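Local coordinates for alpha-glucosidase (Bacteroides thetaiotaomicron, PDB 5XFM), which probably hydrolyses terminal beta-L-arabinopyranosides and alpha-galactosides, as a bifunctional, calcium-containing member of glycoside hydrolase family 97, at residues Gly62-Asn67 with Gln109-Ile114; Ala123-Leu128 with Pro255-Trp260. The protein carries 1 engineered substitution. One frame throughout, in Å; residues are numbered along the deposited sequence.

Contact 1 (Gly62-Asn67 with Gln109-Ile114)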
ATOM      1  N   GLY A  62       3.970  31.909  11.032  1.00 31.20           N
ATOM      2  CA  GLY A  62       5.252  31.895  11.716  1.00 30.66           C
ATOM      3  C   GLY A  62       6.232  30.850  11.219  1.00 29.11           C
ATOM      4  O   GLY A  62       5.866  29.895  10.533  1.00 27.76           O
ATOM      5  N   ASP A  63       7.504  31.041  11.536  1.00 28.51           N
ATOM      6  CA  ASP A  63       8.489  30.064  11.112  1.00 30.04           C
ATOM      7  C   ASP A  63       9.026  29.247  12.282  1.00 22.85           C
ATOM      8  O   ASP A  63       9.396  29.785  13.324  1.00 27.10           O
ATOM      9  CB  ASP A  63       9.625  30.736  10.345  1.00 37.44           C
ATOM     10  CG  ASP A  63       9.183  31.220   8.974  1.00 48.09           C
ATOM     11  OD1 ASP A  63       7.966  31.153   8.680  1.00 45.72           O
ATOM     12  OD2 ASP A  63      10.056  31.621   8.174  1.00 62.06           O
ATOM     13  N   PHE A  64       9.038  27.935  12.087  1.00 24.14           N
ATOM     14  CA  PHE A  64       9.472  26.969  13.080  1.00 21.54           C
ATOM     15  C   PHE A  64      10.573  26.104  12.460  1.00 22.47           C
ATOM     16  O   PHE A  64      10.529  24.874  12.486  1.00 28.06           O
ATOM     17  CB  PHE A  64       8.284  26.123  13.514  1.00 22.83           C
ATOM     18  CG  PHE A  64       7.127  26.936  14.025  1.00 25.91           C
ATOM     19  CD1 PHE A  64       7.146  27.491  15.290  1.00 23.80           C
ATOM     20  CD2 PHE A  64       6.028  27.169  13.212  1.00 29.06           C
ATOM     21  CE1 PHE A  64       6.085  28.252  15.739  1.00 26.63           C
ATOM     22  CE2 PHE A  64       4.961  27.925  13.656  1.00 29.80           C
ATOM     23  CZ  PHE A  64       4.985  28.468  14.915  1.00 23.75           C
ATOM     24  N   THR A  65      11.564  26.780  11.897  1.00 23.52           N
ATOM     25  CA  THR A  65      12.627  26.146  11.129  1.00 30.76           C
ATOM     26  C   THR A  65      13.969  26.237  11.847  1.00 36.15           C
ATOM     27  O   THR A  65      14.782  25.307  11.808  1.00 37.66           O
ATOM     28  CB  THR A  65      12.721  26.805   9.727  1.00 24.76           C
ATOM     29  OG1 THR A  65      11.725  26.238   8.866  1.00 31.42           O
ATOM     30  CG2 THR A  65      14.079  26.603   9.101  1.00 43.16           C
ATOM     31  N   LYS A  66      14.188  27.355  12.529  1.00 29.79           N
ATOM     32  CA  LYS A  66      15.482  27.612  13.150  1.00 33.71           C
ATOM     33  C   LYS A  66      15.384  28.172  14.565  1.00 29.27           C
ATOM     34  O   LYS A  66      14.485  28.950  14.867  1.00 24.86           O
ATOM     35  CB  LYS A  66      16.296  28.579  12.287  1.00 34.03           C
ATOM     36  CG  LYS A  66      16.737  27.997  10.966  1.00 40.01           C
ATOM     37  CD  LYS A  66      17.639  28.948  10.210  1.00 51.15           C
ATOM     38  CE  LYS A  66      18.116  28.319   8.915  1.00 55.27           C
ATOM     39  NZ  LYS A  66      18.877  27.066   9.172  1.00 55.19           N
ATOM     40  N   ASN A  67      16.322  27.773  15.417  1.00 32.58           N
ATOM     41  CA  ASN A  67      16.499  28.390  16.716  1.00 29.65           C
ATOM     42  C   ASN A  67      15.246  28.323  17.589  1.00 30.37           C
ATOM     43  O   ASN A  67      14.719  29.342  18.022  1.00 29.06           O
ATOM     44  CB  ASN A  67      16.946  29.844  16.530  1.00 30.99           C
ATOM     45  CG  ASN A  67      18.267  29.962  15.770  1.00 33.86           C
ATOM     46  OD1 ASN A  67      19.170  29.141  15.946  1.00 44.63           O
ATOM     47  ND2 ASN A  67      18.368  30.963  14.900  1.00 51.32           N
ATOM     48  N   GLN A 109       6.040  32.309  19.186  1.00 28.08           N
ATOM     49  CA  GLN A 109       4.991  31.461  18.628  1.00 25.27           C
ATOM     50  C   GLN A 109       5.270  29.998  18.969  1.00 26.39           C
ATOM     51  O   GLN A 109       6.422  29.588  19.098  1.00 22.71           O
ATOM     52  CB  GLN A 109       4.863  31.675  17.120  1.00 33.47           C
ATOM     53  CG  GLN A 109       4.424  33.088  16.771  1.00 34.94           C
ATOM     54  CD  GLN A 109       4.822  33.507  15.377  1.00 32.88           C
ATOM     55  OE1 GLN A 109       5.926  33.212  14.918  1.00 34.37           O
ATOM     56  NE2 GLN A 109       3.932  34.219  14.700  1.00 35.01           N
ATOM     57  N   LYS A 110       4.197  29.237  19.165  1.00 29.83           N
ATOM     58  CA  LYS A 110       4.280  27.894  19.731  1.00 24.76           C
ATOM     59  C   LYS A 110       3.998  26.789  18.717  1.00 26.65           C
ATOM     60  O   LYS A 110       3.209  26.970  17.788  1.00 26.23           O
ATOM     61  CB  LYS A 110       3.329  27.784  20.929  1.00 28.49           C
ATOM     62  CG  LYS A 110       3.785  28.639  22.113  1.00 26.24           C
ATOM     63  CD  LYS A 110       2.846  28.575  23.308  1.00 28.21           C
ATOM     64  CE  LYS A 110       3.394  29.454  24.441  1.00 37.31           C
ATOM     65  NZ  LYS A 110       2.725  29.251  25.760  1.00 37.09           N
ATOM     66  N   LEU A 111       4.667  25.653  18.897  1.00 21.84           N
ATOM     67  CA  LEU A 111       4.471  24.478  18.050  1.00 26.29           C
ATOM     68  C   LEU A 111       4.697  23.189  18.848  1.00 23.37           C
ATOM     69  O   LEU A 111       5.675  23.076  19.570  1.00 23.44           O
ATOM     70  CB  LEU A 111       5.417  24.528  16.837  1.00 26.26           C
ATOM     71  CG  LEU A 111       5.562  23.279  15.961  1.00 23.77           C
ATOM     72  CD1 LEU A 111       4.345  23.097  15.077  1.00 27.23           C
ATOM     73  CD2 LEU A 111       6.823  23.334  15.107  1.00 24.88           C
ATOM     74  N   GLY A 112       3.801  22.216  18.727  1.00 23.09           N
ATOM     75  CA  GLY A 112       4.015  20.944  19.402  1.00 22.10           C
ATOM     76  C   GLY A 112       4.591  19.867  18.486  1.00 26.72           C
ATOM     77  O   GLY A 112       4.353  19.883  17.278  1.00 24.72           O
ATOM     78  N   VAL A 113       5.374  18.947  19.051  1.00 23.97           N
ATOM     79  CA  VAL A 113       5.805  17.745  18.326  1.00 21.14           C
ATOM     80  C   VAL A 113       5.547  16.510  19.181  1.00 19.89           C
ATOM     81  O   VAL A 113       5.977  16.445  20.325  1.00 24.46           O
ATOM     82  CB  VAL A 113       7.308  17.790  17.938  1.00 22.51           C
ATOM     83  CG1 VAL A 113       7.662  16.636  17.004  1.00 18.53           C
ATOM     84  CG2 VAL A 113       7.663  19.110  17.297  1.00 23.87           C
ATOM     85  N   ILE A 114       4.840  15.534  18.626  1.00 21.56           N
ATOM     86  CA  ILE A 114       4.468  14.331  19.366  1.00 17.78           C
ATOM     87  C   ILE A 114       5.087  13.090  18.753  1.00 19.39           C
ATOM     88  O   ILE A 114       4.902  12.828  17.561  1.00 18.98           O
ATOM     89  CB  ILE A 114       2.936  14.129  19.415  1.00 16.48           C
ATOM     90  CG1 ILE A 114       2.263  15.273  20.166  1.00 26.30           C
ATOM     91  CG2 ILE A 114       2.596  12.808  20.093  1.00 18.40           C
ATOM     92  CD1 ILE A 114       1.949  16.461  19.320  1.00 27.34           C
TER
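The backbones of G62-N67 and Q109-I114 come closest where G62 faces Q109, their CA atoms 6.9 Å apart, and F64 and L111 stand 7.5 Å apart CA to CA; no hydrogen bond joins the two segments, so side chains carry the contact. F64 does most of the work. With CG anti to its carbonyl carbon (chi1 -56°), the ring starts out beside the backbone N and lies against the Q109-L111 backbone. L111 CB sits over one face, 4.0 Å from the ring centroid, in a CH-pi contact, while L111 CD2 reaches back to F64 CB at 3.5 Å. Leucine suits this place because its branch meets both the ring and the stem that carries it. At the rim, F64 CE1 lies 3.6 Å from Q109 O, which approaches near the ring plane, where the weakly positive C-H edge can face a carbonyl. The side chains of Q109 and F64 cross at about a right angle, Q109 CB against CE1 and CZ and Q109 OE1 3.5 Å from G62 CA. Glycine suits position 62 because, at phi 163° and psi 162°, a CB would press on the preceding carbonyl oxygen and also crowd Q109 OE1. An alanine at F64 would probably leave L111 CB without its ring face and Q109 CB without the rim atoms CE1 and CZ, opening a gap between the segments. N105 ties both sides together, bonding to D63 O and Q109 N. Strand 62-64 pairs with strand 47-59 in one antiparallel sheet, whereas strand 110-117 runs between strands 91-104 and 121-128 in another, so F64 and L111 meet between two sheets.

Contact 2 (Ala123-Leu128 with Pro255-Trp260); sequences AFRYTL and PGATPW
Y126 and T258 share two hydrogen bonds: Y126 N gives its proton to T258 OG1 at 3.1 Å, almost straight at 177°, and T258 N returns one to Y126 O. Threonine suits this place because its hydroxyl stands in for a backbone acceptor. With OG1 between the backbone N and the carbonyl carbon (chi1 73°), the hydroxyl accepts from Y126 N and donates to P259 O, 3.0 Å away. P259 has no N-H to offer. L128 and G256 form a hydrogen-bonded antiparallel pair, L128 N to G256 O and G256 N to L128 O, both 2.9 Å. The Y126 hydroxyl is satisfied elsewhere, by T144 OG1 and G56 N. R125 lays its extended chain over W260, its methylene CG 3.7 Å from the centroid of the six-membered ring. The guanidinium, tilted 21° from the ring plane, sets one face over W260 CZ2, NE 3.2 Å from that atom, while NH1 reaches a water, 2.6 Å away, that donates to T258 O. Against the indole edge rests the small A123. Together this is antiparallel pairing with a side chain replacing one backbone acceptor, within the large antiparallel sheet of the N-terminal, galactose mutarotase-like domain of family 97 enzymes.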
ATOM      1  N   ALA A 123       6.097   7.044  15.283  1.00 21.74           N
ATOM      2  CA  ALA A 123       5.166   7.875  14.526  1.00 20.22           C
ATOM      3  C   ALA A 123       5.198   9.267  15.115  1.00 18.83           C
ATOM      4  O   ALA A 123       5.044   9.420  16.311  1.00 24.15           O
ATOM      5  CB  ALA A 123       3.761   7.307  14.568  1.00 25.70           C
ATOM      6  N   PHE A 124       5.428  10.295  14.313  1.00 21.28           N
ATOM      7  CA  PHE A 124       5.468  11.614  14.927  1.00 21.21           C
ATOM      8  C   PHE A 124       4.767  12.664  14.099  1.00 20.09           C
ATOM      9  O   PHE A 124       4.688  12.554  12.883  1.00 20.58           O
ATOM     10  CB  PHE A 124       6.914  12.042  15.235  1.00 21.69           C
ATOM     11  CG  PHE A 124       7.721  12.443  14.034  1.00 22.02           C
ATOM     12  CD1 PHE A 124       8.445  11.499  13.325  1.00 19.68           C
ATOM     13  CD2 PHE A 124       7.805  13.773  13.647  1.00 21.34           C
ATOM     14  CE1 PHE A 124       9.202  11.865  12.240  1.00 15.43           C
ATOM     15  CE2 PHE A 124       8.561  14.143  12.553  1.00 17.85           C
ATOM     16  CZ  PHE A 124       9.259  13.185  11.849  1.00 16.62           C
ATOM     17  N   ARG A 125       4.212  13.663  14.773  1.00 20.35           N
ATOM     18  CA  ARG A 125       3.502  14.712  14.054  1.00 21.15           C
ATOM     19  C   ARG A 125       3.627  16.048  14.758  1.00 24.07           C
ATOM     20  O   ARG A 125       4.050  16.119  15.913  1.00 24.72           O
ATOM     21  CB  ARG A 125       2.024  14.352  13.876  1.00 22.25           C
ATOM     22  CG  ARG A 125       1.212  14.359  15.159  1.00 27.43           C
ATOM     23  CD  ARG A 125      -0.283  14.396  14.863  1.00 21.51           C
ATOM     24  NE  ARG A 125      -1.065  14.201  16.079  1.00 25.50           N
ATOM     25  CZ  ARG A 125      -2.374  13.969  16.108  1.00 27.34           C
ATOM     26  NH1 ARG A 125      -3.072  13.888  14.980  1.00 20.69           N
ATOM     27  NH2 ARG A 125      -2.984  13.806  17.272  1.00 19.65           N
ATOM     28  N   TYR A 126       3.296  17.113  14.039  1.00 21.76           N
ATOM     29  CA  TYR A 126       3.292  18.445  14.620  1.00 26.26           C
ATOM     30  C   TYR A 126       1.875  18.858  15.004  1.00 26.97           C
ATOM     31  O   TYR A 126       0.913  18.470  14.344  1.00 26.43           O
ATOM     32  CB  TYR A 126       3.873  19.464  13.643  1.00 23.76           C
ATOM     33  CG  TYR A 126       5.229  19.110  13.086  1.00 28.86           C
ATOM     34  CD1 TYR A 126       5.343  18.442  11.875  1.00 23.43           C
ATOM     35  CD2 TYR A 126       6.397  19.456  13.759  1.00 23.89           C
ATOM     36  CE1 TYR A 126       6.573  18.124  11.346  1.00 24.89           C
ATOM     37  CE2 TYR A 126       7.637  19.137  13.240  1.00 23.28           C
ATOM     38  CZ  TYR A 126       7.719  18.470  12.029  1.00 25.66           C
ATOM     39  OH  TYR A 126       8.944  18.148  11.490  1.00 19.89           O
ATOM     40  N   THR A 127       1.749  19.660  16.054  1.00 27.16           N
ATOM     41  CA  THR A 127       0.475  20.295  16.372  1.00 24.12           C
ATOM     42  C   THR A 127       0.647  21.811  16.364  1.00 26.65           C
ATOM     43  O   THR A 127       1.717  22.325  16.701  1.00 28.85           O
ATOM     44  CB  THR A 127      -0.090  19.830  17.735  1.00 24.64           C
ATOM     45  OG1 THR A 127       0.864  20.068  18.779  1.00 25.45           O
ATOM     46  CG2 THR A 127      -0.431  18.346  17.697  1.00 25.04           C
ATOM     47  N   LEU A 128      -0.402  22.513  15.946  1.00 18.77           N
ATOM     48  CA  LEU A 128      -0.426  23.971  15.959  1.00 23.25           C
ATOM     49  C   LEU A 128      -1.668  24.457  16.696  1.00 29.06           C
ATOM     50  O   LEU A 128      -2.789  24.139  16.303  1.00 29.42           O
ATOM     51  CB  LEU A 128      -0.414  24.536  14.538  1.00 29.43           C
ATOM     52  CG  LEU A 128       0.824  24.355  13.663  1.00 32.49           C
ATOM     53  CD1 LEU A 128       0.431  24.486  12.218  1.00 24.14           C
ATOM     54  CD2 LEU A 128       1.862  25.412  14.017  1.00 32.43           C
ATOM     55  N   PRO A 255      -7.145  24.958  16.325  1.00 35.29           N
ATOM     56  CA  PRO A 255      -5.946  24.114  16.423  1.00 29.51           C
ATOM     57  C   PRO A 255      -5.975  22.924  15.464  1.00 27.43           C
ATOM     58  O   PRO A 255      -7.033  22.333  15.247  1.00 31.02           O
ATOM     59  CB  PRO A 255      -5.969  23.646  17.884  1.00 26.88           C
ATOM     60  CG  PRO A 255      -7.411  23.679  18.261  1.00 30.86           C
ATOM     61  CD  PRO A 255      -7.988  24.863  17.533  1.00 25.63           C
ATOM     62  N   GLY A 256      -4.819  22.594  14.894  1.00 27.73           N
ATOM     63  CA  GLY A 256      -4.709  21.503  13.936  1.00 26.76           C
ATOM     64  C   GLY A 256      -3.402  20.729  14.026  1.00 29.09           C
ATOM     65  O   GLY A 256      -2.611  20.925  14.956  1.00 25.26           O
ATOM     66  N   ALA A 257      -3.172  19.842  13.057  1.00 25.67           N
ATOM     67  CA  ALA A 257      -1.982  18.997  13.067  1.00 24.22           C
ATOM     68  C   ALA A 257      -1.552  18.557  11.662  1.00 31.89           C
ATOM     69  O   ALA A 257      -2.328  18.635  10.707  1.00 25.31           O
ATOM     70  CB  ALA A 257      -2.222  17.765  13.950  1.00 20.19           C
ATOM     71  N   THR A 258      -0.303  18.105  11.550  1.00 23.05           N
ATOM     72  CA  THR A 258       0.185  17.467  10.340  1.00 14.62           C
ATOM     73  C   THR A 258      -0.155  15.985  10.428  1.00 19.27           C
ATOM     74  O   THR A 258      -0.500  15.495  11.500  1.00 17.11           O
ATOM     75  CB  THR A 258       1.711  17.630  10.162  1.00 19.32           C
ATOM     76  OG1 THR A 258       2.400  16.788  11.088  1.00 24.17           O
ATOM     77  CG2 THR A 258       2.132  19.066  10.363  1.00 16.69           C
ATOM     78  N   PRO A 259      -0.101  15.268   9.298  1.00 17.52           N
ATOM     79  CA  PRO A 259      -0.180  13.803   9.344  1.00 16.90           C
ATOM     80  C   PRO A 259       0.995  13.188  10.102  1.00 17.12           C
ATOM     81  O   PRO A 259       1.913  13.899  10.518  1.00 12.89           O
ATOM     82  CB  PRO A 259      -0.137  13.397   7.871  1.00 19.48           C
ATOM     83  CG  PRO A 259      -0.579  14.605   7.121  1.00 20.14           C
ATOM     84  CD  PRO A 259      -0.119  15.781   7.919  1.00 23.11           C
ATOM     85  N   TRP A 260       0.956  11.875  10.295  1.00 15.96           N
ATOM     86  CA  TRP A 260       2.022  11.186  11.001  1.00 12.56           C
ATOM     87  C   TRP A 260       3.154  10.803  10.042  1.00 18.26           C
ATOM     88  O   TRP A 260       2.909  10.234   8.981  1.00 19.12           O
ATOM     89  CB  TRP A 260       1.480   9.940  11.700  1.00 15.43           C
ATOM     90  CG  TRP A 260       0.442  10.244  12.747  1.00 22.19           C
ATOM     91  CD1 TRP A 260      -0.911  10.339  12.556  1.00 17.02           C
ATOM     92  CD2 TRP A 260       0.668  10.501  14.140  1.00 19.82           C
ATOM     93  NE1 TRP A 260      -1.537  10.639  13.742  1.00 16.77           N
ATOM     94  CE2 TRP A 260      -0.593  10.739  14.731  1.00 23.96           C
ATOM     95  CE3 TRP A 260       1.809  10.547  14.947  1.00 22.02           C
ATOM     96  CZ2 TRP A 260      -0.741  11.021  16.089  1.00 16.53           C
ATOM     97  CZ3 TRP A 260       1.658  10.828  16.299  1.00 21.59           C
ATOM     98  CH2 TRP A 260       0.391  11.063  16.853  1.00 18.50           C
TER
HETATM   99  O   HOH W   1      -2.670  14.527  12.529  1.00 29.89           O

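In the fold
Contacts 1 and 2 lie in the N-terminal domain with centres 12 Å apart, joined by neighbouring strands 110-117 and 121-128. The shared edge is a backbone ladder: G112 O lies 2.9 Å from T127 N, and I114 N is the same distance from R125 O, both probable hydrogen bonds. L111, which meets F64 in contact 1, also packs its CD1 3.2 Å from T127 O. Contact 2 carries the sheet on to strand 256-266, whereas contact 1 bridges to strand 62-64 of the other sheet. Neither contact includes the calcium ligands E174, E452 and E458; E174 comes from the N-terminal family region and the other two from the glycoside hydrolase region.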